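Local coordinates for enoyl-CoA hydratase/carnithine racemase (PDB 4NEK), which probably acts as an enoyl-CoA isomerase of the crotonase family, shifting a double bond between positions 3 and 2 of the acyl chain, at residues V15-R20 against G55-F60; S2-S7 against A26-M31. One frame throughout, in Å; residues are numbered along the deposited sequence.

Contact 1: V15-R20 against G55-F60; sequences VVRMNR and GSQTDF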
ATOM      1  N   VAL C  15     -29.087  -9.747  15.434  1.00 25.72           N
ATOM      2  CA  VAL C  15     -28.265 -10.629  14.683  1.00 26.08           C
ATOM      3  C   VAL C  15     -29.132 -11.330  13.676  1.00 28.59           C
ATOM      4  O   VAL C  15     -30.201 -11.830  14.014  1.00 33.16           O
ATOM      5  CB  VAL C  15     -27.669 -11.680  15.590  1.00 27.10           C
ATOM      6  CG1 VAL C  15     -26.805 -12.642  14.788  1.00 29.35           C
ATOM      7  CG2 VAL C  15     -26.830 -11.023  16.659  1.00 27.51           C
ATOM      8  N   VAL C  16     -28.704 -11.312  12.431  1.00 26.82           N
ATOM      9  CA  VAL C  16     -29.459 -11.874  11.317  1.00 27.04           C
ATOM     10  C   VAL C  16     -28.497 -12.780  10.565  1.00 25.81           C
ATOM     11  O   VAL C  16     -27.530 -12.299  10.022  1.00 27.26           O
ATOM     12  CB  VAL C  16     -29.930 -10.753  10.388  1.00 25.41           C
ATOM     13  CG1 VAL C  16     -30.667 -11.329   9.209  1.00 27.72           C
ATOM     14  CG2 VAL C  16     -30.835  -9.774  11.134  1.00 25.14           C
ATOM     15  N   ARG C  17     -28.731 -14.073  10.614  1.00 24.30           N
ATOM     16  CA  ARG C  17     -27.779 -15.027  10.117  1.00 25.09           C
ATOM     17  C   ARG C  17     -28.382 -15.865   8.987  1.00 29.22           C
ATOM     18  O   ARG C  17     -29.465 -16.406   9.132  1.00 31.55           O
ATOM     19  CB  ARG C  17     -27.332 -15.968  11.221  1.00 22.95           C
ATOM     20  CG  ARG C  17     -26.279 -16.923  10.692  1.00 21.33           C
ATOM     21  CD  ARG C  17     -25.947 -18.024  11.668  1.00 20.97           C
ATOM     22  NE  ARG C  17     -25.336 -17.573  12.903  1.00 22.45           N
ATOM     23  CZ  ARG C  17     -24.034 -17.297  13.065  1.00 23.74           C
ATOM     24  NH1 ARG C  17     -23.148 -17.435  12.075  1.00 26.05           N
ATOM     25  NH2 ARG C  17     -23.604 -16.863  14.222  1.00 23.91           N
HETATM   26  N   MSE C  18     -27.688 -15.950   7.856  1.00 31.97           N
HETATM   27  CA  MSE C  18     -28.115 -16.804   6.766  1.00 32.31           C
HETATM   28  C   MSE C  18     -27.654 -18.181   7.101  1.00 32.49           C
HETATM   29  O   MSE C  18     -26.520 -18.385   7.517  1.00 29.01           O
HETATM   30  CB  MSE C  18     -27.540 -16.344   5.458  1.00 33.44           C
HETATM   31  CG  MSE C  18     -28.107 -14.960   5.126  1.00 38.84           C
HETATM   32 SE   MSE C  18     -27.193 -14.208   3.519  1.00 47.31          SE
HETATM   33  CE  MSE C  18     -25.504 -13.578   4.382  1.00 45.84           C
ATOM     34  N   ASN C  19     -28.550 -19.137   6.898  1.00 35.05           N
ATOM     35  CA  ASN C  19     -28.359 -20.476   7.401  1.00 34.61           C
ATOM     36  C   ASN C  19     -28.812 -21.568   6.432  1.00 33.22           C
ATOM     37  O   ASN C  19     -29.716 -22.316   6.705  1.00 32.27           O
ATOM     38  CB  ASN C  19     -29.113 -20.605   8.703  1.00 37.13           C
ATOM     39  CG  ASN C  19     -28.800 -21.907   9.429  1.00 37.31           C
ATOM     40  OD1 ASN C  19     -27.667 -22.361   9.452  1.00 39.69           O
ATOM     41  ND2 ASN C  19     -29.801 -22.494  10.024  1.00 37.37           N
ATOM     42  N   ARG C  20     -28.138 -21.638   5.295  1.00 30.07           N
ATOM     43  CA  ARG C  20     -28.289 -22.690   4.334  1.00 28.66           C
ATOM     44  C   ARG C  20     -26.882 -23.177   4.002  1.00 28.38           C
ATOM     45  O   ARG C  20     -26.426 -23.095   2.870  1.00 30.49           O
ATOM     46  CB  ARG C  20     -29.015 -22.135   3.113  1.00 28.21           C
ATOM     47  CG  ARG C  20     -29.464 -23.180   2.124  1.00 29.34           C
ATOM     48  CD  ARG C  20     -30.143 -22.516   0.938  1.00 30.70           C
ATOM     49  NE  ARG C  20     -30.654 -23.507  -0.005  1.00 31.43           N
ATOM     50  CZ  ARG C  20     -30.690 -23.374  -1.338  1.00 32.25           C
ATOM     51  NH1 ARG C  20     -30.227 -22.300  -1.957  1.00 35.97           N
ATOM     52  NH2 ARG C  20     -31.153 -24.353  -2.068  1.00 29.62           N
ATOM     53  N   GLY C  55     -23.112 -15.000   8.041  1.00 24.68           N
ATOM     54  CA  GLY C  55     -23.387 -16.190   7.268  1.00 23.34           C
ATOM     55  C   GLY C  55     -23.135 -17.454   8.058  1.00 22.03           C
ATOM     56  O   GLY C  55     -23.315 -17.513   9.272  1.00 18.49           O
ATOM     57  N   SER C  56     -22.720 -18.488   7.336  1.00 24.68           N
ATOM     58  CA  SER C  56     -22.440 -19.784   7.936  1.00 26.23           C
ATOM     59  C   SER C  56     -21.057 -19.702   8.546  1.00 28.55           C
ATOM     60  O   SER C  56     -20.421 -18.626   8.552  1.00 33.43           O
ATOM     61  CB  SER C  56     -22.513 -20.872   6.889  1.00 26.77           C
ATOM     62  OG  SER C  56     -21.313 -20.944   6.108  1.00 24.39           O
ATOM     63  N   GLN C  57     -20.569 -20.828   9.033  1.00 28.52           N
ATOM     64  CA  GLN C  57     -19.218 -20.872   9.565  1.00 30.46           C
ATOM     65  C   GLN C  57     -18.211 -20.928   8.455  1.00 29.75           C
ATOM     66  O   GLN C  57     -17.028 -20.791   8.715  1.00 34.16           O
ATOM     67  CB  GLN C  57     -19.036 -22.063  10.527  1.00 32.66           C
ATOM     68  CG  GLN C  57     -19.781 -21.929  11.857  1.00 32.59           C
ATOM     69  CD  GLN C  57     -19.760 -20.501  12.435  1.00 35.67           C
ATOM     70  OE1 GLN C  57     -20.764 -19.790  12.409  1.00 37.87           O
ATOM     71  NE2 GLN C  57     -18.610 -20.072  12.919  1.00 36.57           N
ATOM     72  N   THR C  58     -18.638 -21.122   7.215  1.00 27.29           N
ATOM     73  CA  THR C  58     -17.668 -21.150   6.114  1.00 29.14           C
ATOM     74  C   THR C  58     -17.941 -20.187   4.973  1.00 27.01           C
ATOM     75  O   THR C  58     -17.077 -20.025   4.136  1.00 26.34           O
ATOM     76  CB  THR C  58     -17.586 -22.535   5.466  1.00 31.50           C
ATOM     77  OG1 THR C  58     -18.878 -22.858   4.937  1.00 34.77           O
ATOM     78  CG2 THR C  58     -17.174 -23.575   6.484  1.00 32.00           C
ATOM     79  N   ASP C  59     -19.127 -19.592   4.898  1.00 26.47           N
ATOM     80  CA  ASP C  59     -19.477 -18.756   3.772  1.00 26.43           C
ATOM     81  C   ASP C  59     -20.453 -17.680   4.136  1.00 25.12           C
ATOM     82  O   ASP C  59     -21.215 -17.813   5.053  1.00 26.08           O
ATOM     83  CB  ASP C  59     -20.120 -19.576   2.673  1.00 29.19           C
ATOM     84  CG  ASP C  59     -19.173 -20.590   2.061  1.00 31.89           C
ATOM     85  OD1 ASP C  59     -18.336 -20.202   1.189  1.00 33.60           O
ATOM     86  OD2 ASP C  59     -19.279 -21.794   2.433  1.00 32.28           O
ATOM     87  N   PHE C  60     -20.389 -16.579   3.420  1.00 24.12           N
ATOM     88  CA  PHE C  60     -21.318 -15.513   3.624  1.00 25.18           C
ATOM     89  C   PHE C  60     -22.526 -15.776   2.723  1.00 28.32           C
ATOM     90  O   PHE C  60     -23.618 -16.015   3.209  1.00 29.81           O
ATOM     91  CB  PHE C  60     -20.654 -14.156   3.318  1.00 23.36           C
ATOM     92  CG  PHE C  60     -21.523 -12.963   3.618  1.00 21.59           C
ATOM     93  CD1 PHE C  60     -21.908 -12.689   4.886  1.00 22.34           C
ATOM     94  CD2 PHE C  60     -21.946 -12.109   2.597  1.00 22.79           C
ATOM     95  CE1 PHE C  60     -22.709 -11.594   5.163  1.00 22.43           C
ATOM     96  CE2 PHE C  60     -22.742 -11.009   2.859  1.00 21.22           C
ATOM     97  CZ  PHE C  60     -23.134 -10.760   4.149  1.00 22.04           C
TER

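Contact 2: S2-S7 against A26-M31; sequences SELVLS and ALIGEM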
ATOM      1  N   SER C   2     -39.040 -19.864   7.460  1.00 73.11           N
ATOM      2  CA  SER C   2     -37.886 -20.773   7.209  1.00 67.59           C
ATOM      3  C   SER C   2     -36.856 -20.783   8.313  1.00 55.29           C
ATOM      4  O   SER C   2     -36.708 -19.779   8.969  1.00 47.34           O
ATOM      5  CB  SER C   2     -37.188 -20.433   5.865  1.00 72.14           C
ATOM      6  OG  SER C   2     -36.710 -19.090   5.847  1.00 67.87           O
ATOM      7  N   GLU C   3     -36.131 -21.903   8.489  1.00 56.52           N
ATOM      8  CA  GLU C   3     -34.992 -21.999   9.448  1.00 61.10           C
ATOM      9  C   GLU C   3     -33.674 -21.682   8.703  1.00 50.29           C
ATOM     10  O   GLU C   3     -32.524 -21.739   9.213  1.00 49.38           O
ATOM     11  CB  GLU C   3     -34.951 -23.381  10.132  1.00 70.65           C
ATOM     12  CG  GLU C   3     -36.218 -23.704  10.991  1.00 84.93           C
ATOM     13  CD  GLU C   3     -37.526 -23.917  10.167  1.00 96.19           C
ATOM     14  OE1 GLU C   3     -37.721 -25.010   9.590  1.00 87.70           O
ATOM     15  OE2 GLU C   3     -38.396 -22.995  10.082  1.00108.52           O
ATOM     16  N   LEU C   4     -33.894 -21.274   7.480  1.00 40.54           N
ATOM     17  CA  LEU C   4     -32.865 -20.798   6.617  1.00 36.02           C
ATOM     18  C   LEU C   4     -32.353 -19.400   6.963  1.00 34.13           C
ATOM     19  O   LEU C   4     -31.308 -19.024   6.485  1.00 30.84           O
ATOM     20  CB  LEU C   4     -33.394 -20.799   5.214  1.00 36.30           C
ATOM     21  CG  LEU C   4     -33.727 -22.191   4.665  1.00 33.78           C
ATOM     22  CD1 LEU C   4     -34.014 -22.064   3.168  1.00 35.46           C
ATOM     23  CD2 LEU C   4     -32.643 -23.216   4.880  1.00 31.00           C
ATOM     24  N   VAL C   5     -33.075 -18.661   7.806  1.00 31.81           N
ATOM     25  CA  VAL C   5     -32.617 -17.383   8.302  1.00 31.19           C
ATOM     26  C   VAL C   5     -32.899 -17.316   9.791  1.00 31.41           C
ATOM     27  O   VAL C   5     -34.022 -17.502  10.180  1.00 38.34           O
ATOM     28  CB  VAL C   5     -33.381 -16.233   7.623  1.00 28.65           C
ATOM     29  CG1 VAL C   5     -33.104 -14.901   8.309  1.00 29.03           C
ATOM     30  CG2 VAL C   5     -33.032 -16.158   6.159  1.00 29.71           C
ATOM     31  N   LEU C   6     -31.894 -17.024  10.604  1.00 31.34           N
ATOM     32  CA  LEU C   6     -32.040 -16.971  12.053  1.00 32.33           C
ATOM     33  C   LEU C   6     -31.881 -15.550  12.472  1.00 33.85           C
ATOM     34  O   LEU C   6     -31.010 -14.863  11.992  1.00 35.22           O
ATOM     35  CB  LEU C   6     -30.955 -17.785  12.740  1.00 31.78           C
ATOM     36  CG  LEU C   6     -30.896 -19.243  12.284  1.00 37.38           C
ATOM     37  CD1 LEU C   6     -29.662 -19.986  12.803  1.00 38.82           C
ATOM     38  CD2 LEU C   6     -32.161 -19.973  12.716  1.00 36.58           C
ATOM     39  N   SER C   7     -32.712 -15.111  13.390  1.00 34.51           N
ATOM     40  CA  SER C   7     -32.642 -13.768  13.850  1.00 35.41           C
ATOM     41  C   SER C   7     -32.906 -13.719  15.334  1.00 36.68           C
ATOM     42  O   SER C   7     -33.774 -14.395  15.814  1.00 38.70           O
ATOM     43  CB  SER C   7     -33.682 -12.953  13.134  1.00 37.32           C
ATOM     44  OG  SER C   7     -33.491 -11.599  13.448  1.00 42.40           O
ATOM     45  N   ALA C  26     -26.498 -19.926  -0.776  1.00 26.00           N
ATOM     46  CA  ALA C  26     -27.085 -19.478  -2.027  1.00 27.30           C
ATOM     47  C   ALA C  26     -28.545 -19.121  -1.767  1.00 28.70           C
ATOM     48  O   ALA C  26     -29.270 -19.913  -1.198  1.00 30.39           O
ATOM     49  CB  ALA C  26     -26.981 -20.559  -3.088  1.00 27.70           C
ATOM     50  N   LEU C  27     -28.958 -17.923  -2.159  1.00 29.14           N
ATOM     51  CA  LEU C  27     -30.251 -17.399  -1.767  1.00 30.20           C
ATOM     52  C   LEU C  27     -31.404 -17.834  -2.666  1.00 32.35           C
ATOM     53  O   LEU C  27     -31.250 -17.977  -3.885  1.00 34.37           O
ATOM     54  CB  LEU C  27     -30.224 -15.891  -1.741  1.00 30.98           C
ATOM     55  CG  LEU C  27     -29.189 -15.313  -0.776  1.00 35.22           C
ATOM     56  CD1 LEU C  27     -29.251 -13.809  -0.939  1.00 37.93           C
ATOM     57  CD2 LEU C  27     -29.432 -15.667   0.684  1.00 32.87           C
ATOM     58  N   ILE C  28     -32.552 -18.027  -2.021  1.00 31.40           N
ATOM     59  CA  ILE C  28     -33.824 -18.298  -2.662  1.00 30.52           C
ATOM     60  C   ILE C  28     -34.861 -17.320  -2.096  1.00 31.15           C
ATOM     61  O   ILE C  28     -34.636 -16.618  -1.095  1.00 35.10           O
ATOM     62  CB  ILE C  28     -34.253 -19.769  -2.431  1.00 32.42           C
ATOM     63  CG1 ILE C  28     -34.304 -20.099  -0.938  1.00 34.33           C
ATOM     64  CG2 ILE C  28     -33.275 -20.739  -3.094  1.00 32.13           C
ATOM     65  CD1 ILE C  28     -34.826 -21.500  -0.623  1.00 33.89           C
ATOM     66  N   GLY C  29     -36.031 -17.293  -2.707  1.00 32.48           N
ATOM     67  CA  GLY C  29     -37.089 -16.345  -2.350  1.00 30.61           C
ATOM     68  C   GLY C  29     -37.433 -16.325  -0.870  1.00 33.11           C
ATOM     69  O   GLY C  29     -37.694 -15.247  -0.313  1.00 30.12           O
ATOM     70  N   GLU C  30     -37.521 -17.507  -0.248  1.00 34.54           N
ATOM     71  CA  GLU C  30     -37.914 -17.554   1.173  1.00 37.70           C
ATOM     72  C   GLU C  30     -36.887 -16.879   2.050  1.00 36.04           C
ATOM     73  O   GLU C  30     -37.272 -16.335   3.075  1.00 34.20           O
ATOM     74  CB  GLU C  30     -38.197 -18.956   1.753  1.00 42.70           C
ATOM     75  CG  GLU C  30     -37.116 -19.985   1.485  1.00 47.04           C
ATOM     76  CD  GLU C  30     -37.495 -21.406   1.919  1.00 54.85           C
ATOM     77  OE1 GLU C  30     -37.643 -21.565   3.151  1.00 57.39           O
ATOM     78  OE2 GLU C  30     -37.653 -22.345   1.052  1.00 66.45           O
HETATM   79  N   MSE C  31     -35.610 -16.877   1.632  1.00 29.96           N
HETATM   80  CA  MSE C  31     -34.557 -16.249   2.428  1.00 27.55           C
HETATM   81  C   MSE C  31     -34.631 -14.763   2.279  1.00 25.18           C
HETATM   82  O   MSE C  31     -34.680 -14.057   3.280  1.00 25.45           O
HETATM   83  CB  MSE C  31     -33.207 -16.753   2.037  1.00 28.03           C
HETATM   84  CG  MSE C  31     -33.140 -18.210   2.390  1.00 31.29           C
HETATM   85 SE   MSE C  31     -31.442 -19.009   1.774  1.00 41.84          SE
HETATM   86  CE  MSE C  31     -30.220 -18.149   3.065  1.00 40.99           C
TER

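Contact 1: V15-R20 against G55-F60
In the crotonase fold of this protein, strand 13-18 runs parallel to strand 50-54, and the contact lies where both strands end and 55-60 turns off toward helix 66-69. In relatives the chain just beyond this turn supplies an oxyanion-hole NH, so the loop probably borders the active site. The backbones come closest at M18 and G55, whose CA atoms are 4.8 Å apart. R17 leaves the strand with CG anti to the backbone N, runs on extended and bends at chi3 (-64°), which brings the guanidinium back beside the loop. There NH1 donates to G55 O at 2.8 Å, almost along the C=O axis and close to the guanidinium plane, with an N-H...O angle of 146°. The same NH1 forms a salt bridge with E183, so one nitrogen ties strand, loop and helix 179-194 together. A leucine here would lose both the bond to G55 O and the link to E183, and would probably leave the start of the loop less firmly held. On the buried side, selenomethionine M18 bends at chi3 and lays CE over one face of the F60 ring, 3.6 Å from its centroid, a CH-pi contact; SE stands farther off, 5.4 Å from the centroid, in an oblique Met-aromatic arrangement. CE also reaches within 3.3 Å of F60 O. The loop's own bend is an ST turn extended into an ST motif: S56 OG accepts from T58 N at 2.9 Å and from D59 N at 2.8 Å.

Contact 2: S2-S7 against A26-M31
Residues 2-4 run as a loop into strand 5-10, and across from them 26-31 passes into the first turn of helix 29-44. CA atoms approach no nearer than 6.3 Å (V5 to M31), so side chains bridge the gap. Thus the entry to the crotonase fold's first hairpin (strands 5-10 and 13-18) packs on the helix that follows. I28 is the helix N-cap, and its carbonyl O takes the backbone N-H of M31 at 2.9 Å. L4 and M31 carry the largest shares: CB of L4 packs on CG of selenomethionine M31 at 3.8 Å, while CD1 of L4 meets CD1 of I28, tip to tip, at 3.9 Å. M31 bends at chi3 (71°), which brings CE back to 3.7 Å from L4 O; L4, just ahead of the strand, is thus touched at both side chain and carbonyl. V5 adds CG2, which lies against the backbone of M31, 3.9 Å from M31 O. E30 has CG in the crowded position between its backbone N and carbonyl carbon, then runs out straight and crosses L4 obliquely. Its OE1 abuts CB of S2, at 3.0 Å, and lies 3.7 Å from L4 CD1, carbon on both counts. S2 OG is buried without a partner in the model. The helix start therefore seems to be held against the N-terminal segment mainly by apolar contact, at some polar cost to S2.

From the N terminus, 2-7 enters strand 5-10, outermost in this chain's main sheet, and the chain turns back along strand 13-18; segment 26-31 then opens helix 29-44, where contact 2 closes its loop. Contact 1 begins inside that loop, at 15-20, but closes only at 55-60, after the helix and strand 50-54, so the two loops cross. Their centres are about 10 Å apart. The joint is made through 15-20: R17 N probably bonds to L6 O in the antiparallel pairing, and R20 NH1 probably to A26 O. Together they tie the N-terminal hairpin both to the start of helix 29-44 and to the loop after strand 50-54.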